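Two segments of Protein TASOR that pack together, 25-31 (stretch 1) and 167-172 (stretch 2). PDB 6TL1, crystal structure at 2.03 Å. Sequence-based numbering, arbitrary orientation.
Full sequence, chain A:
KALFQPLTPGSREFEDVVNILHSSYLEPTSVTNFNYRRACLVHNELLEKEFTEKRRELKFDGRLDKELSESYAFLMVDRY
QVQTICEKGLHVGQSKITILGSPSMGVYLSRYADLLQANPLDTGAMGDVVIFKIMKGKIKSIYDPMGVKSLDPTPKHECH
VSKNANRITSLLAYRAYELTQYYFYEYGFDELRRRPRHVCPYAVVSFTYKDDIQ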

# COMPACT_ATOMS: atom_id res chain seq x y z
N TYR A 25 -0.80 11.12 5.97
CA TYR A 25 -2.23 11.35 6.09
C TYR A 25 -2.74 12.19 4.93
O TYR A 25 -2.04 13.06 4.40
N LEU A 26 -3.98 11.92 4.54
CA LEU A 26 -4.64 12.86 3.64
C LEU A 26 -5.02 14.12 4.40
O LEU A 26 -4.92 15.24 3.88
N GLU A 27 -5.45 13.97 5.65
CA GLU A 27 -5.68 15.11 6.53
C GLU A 27 -4.67 15.01 7.67
O GLU A 27 -4.88 14.22 8.61
N PRO A 28 -3.61 15.82 7.68
CA PRO A 28 -2.58 15.67 8.73
C PRO A 28 -3.11 15.78 10.16
O PRO A 28 -2.46 15.26 11.07
N THR A 29 -4.27 16.42 10.38
CA THR A 29 -4.90 16.46 11.70
C THR A 29 -5.46 15.11 12.14
O THR A 29 -5.93 15.02 13.28
N SER A 30 -5.43 14.08 11.29
CA SER A 30 -5.76 12.74 11.73
C SER A 30 -4.82 12.26 12.82
O SER A 30 -5.03 11.19 13.39
N VAL A 31 -3.75 13.03 13.10
CA VAL A 31 -2.82 12.68 14.16
C VAL A 31 -3.51 12.62 15.52
O VAL A 31 -3.06 11.90 16.41
N ARG A 167 -6.90 15.95 -6.68
CA ARG A 167 -8.14 16.67 -6.42
C ARG A 167 -8.74 16.27 -5.08
O ARG A 167 -9.49 17.04 -4.48
N ILE A 168 -8.48 15.05 -4.63
CA ILE A 168 -9.05 14.57 -3.37
C ILE A 168 -8.35 15.26 -2.20
O ILE A 168 -7.13 15.12 -2.01
N THR A 169 -9.11 16.01 -1.40
CA THR A 169 -8.55 16.65 -0.22
C THR A 169 -9.24 16.27 1.08
O THR A 169 -8.73 16.60 2.16
N SER A 170 -10.40 15.62 1.01
CA SER A 170 -11.20 15.30 2.18
C SER A 170 -11.43 13.80 2.29
O SER A 170 -11.73 13.13 1.30
N LEU A 171 -11.33 13.29 3.52
CA LEU A 171 -11.66 11.89 3.80
C LEU A 171 -13.11 11.55 3.46
O LEU A 171 -13.43 10.36 3.33
N LEU A 172 -13.98 12.55 3.31
CA LEU A 172 -15.40 12.34 3.04
C LEU A 172 -15.80 12.61 1.59
O LEU A 172 -16.98 12.47 1.26

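The contact is small, burying 307 Å² in total, and it rests mainly on L26, E27 and L171. L26 and E27 direct their CA-to-CB bonds toward stretch 2. L26 is t at chi1 and p at chi2. This conformation lays its methyl groups along the backbone of 168-171 and against the side chains of I168 and L171. L26 CD1 lies 3.5 Å from I168 O. L26 CD2 is 3.9 Å from I168 CG2 and 4.0 Å from L171 CD2, so this methyl has an apolar neighbour on both residues. L26 CD2 also sits against the backbone, 3.6 Å from S170 C.

E27 is m at chi1 and t at chi2, with chi3 at 14°. The extended chi2 carries the carboxylate out to the backbone of stretch 2. There E27 OE2 accepts a hydrogen bond from L171 N at 3.0 Å. The N-H...O angle of 175° is almost straight. The aliphatic part of E27 passes T169, with E27 CG 4.1 Å from T169 O.

L171 points sideways at CA-to-CB. Its m, t rotamer nevertheless brings its branched end against stretch 1: L171 CG is 3.6 Å from E27 OE2, and L171 CD1 is 3.9 Å from S30 OG. S30 is m and points toward stretch 2; its hydroxyl is hydrogen-bonded elsewhere in the structure. The turn that places S30 here includes a backbone bond from S30 N to E27 O of 2.7 Å.

I168 is m, m. Its CA-to-CB bond is sideways and the end of its side chain leads away, but CG2 still reaches L26. T169 (p) and S170 (t) point away. S170 OG instead accepts a hydrogen bond from L172 N at 3.1 Å, within its own stretch.

One water bridges the backbones. It donates to L26 O at 2.4 Å, a short distance, and to T169 O at 2.8 Å, both measured from the water O.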

# COMPACT_ATOMS: atom_id res chain seq x y z
CB TYR A 25 -2.56 12.08 7.40
CG TYR A 25 -2.38 11.25 8.66
CD1 TYR A 25 -2.62 9.89 8.65
CD2 TYR A 25 -1.98 11.85 9.86
CE1 TYR A 25 -2.46 9.13 9.81
CE2 TYR A 25 -1.82 11.11 11.01
CZ TYR A 25 -2.06 9.75 10.97
OH TYR A 25 -1.90 9.00 12.11
CB LEU A 26 -5.87 12.23 3.01
CG LEU A 26 -6.70 13.23 2.22
CD1 LEU A 26 -5.94 13.68 0.97
CD2 LEU A 26 -8.06 12.66 1.85
CB GLU A 27 -7.11 15.10 7.06
CG GLU A 27 -8.16 15.25 5.97
CD GLU A 27 -9.57 15.32 6.53
OE1 GLU A 27 -9.72 15.51 7.75
OE2 GLU A 27 -10.53 15.18 5.74
CB PRO A 28 -1.58 16.78 8.39
CG PRO A 28 -1.71 16.92 6.90
CD PRO A 28 -3.19 16.78 6.64
CB THR A 29 -6.00 17.52 11.75
OG1 THR A 29 -6.91 17.34 10.66
CG2 THR A 29 -5.38 18.91 11.71
CB SER A 30 -5.69 11.74 10.55
OG SER A 30 -6.72 11.97 9.59
CB VAL A 31 -1.63 13.67 14.16
CG1 VAL A 31 -2.09 15.07 14.60
CG2 VAL A 31 -0.52 13.18 15.07
CB ARG A 167 -9.15 16.42 -7.54
CG ARG A 167 -8.85 17.18 -8.82
CD ARG A 167 -9.90 16.89 -9.88
NE ARG A 167 -9.51 17.43 -11.18
CZ ARG A 167 -10.15 17.18 -12.32
NH1 ARG A 167 -11.23 16.40 -12.33
NH2 ARG A 167 -9.72 17.72 -13.45
CB ILE A 168 -8.93 13.04 -3.27
CG1 ILE A 168 -9.89 12.36 -4.26
CG2 ILE A 168 -9.28 12.57 -1.88
CD1 ILE A 168 -11.33 12.86 -4.16
CB THR A 169 -8.56 18.19 -0.35
OG1 THR A 169 -9.91 18.68 -0.40
CG2 THR A 169 -7.80 18.63 -1.58
CB SER A 170 -12.55 16.04 2.12
OG SER A 170 -13.43 15.60 3.14
CB LEU A 171 -11.40 11.59 5.28
CG LEU A 171 -9.94 11.66 5.74
CD1 LEU A 171 -9.84 11.52 7.26
CD2 LEU A 171 -9.12 10.56 5.04
CB LEU A 172 -16.26 13.19 3.98
CG LEU A 172 -16.01 12.86 5.45
CD1 LEU A 172 -16.61 13.89 6.40
CD2 LEU A 172 -16.50 11.45 5.77
O HOH W 1 -6.14 17.20 3.18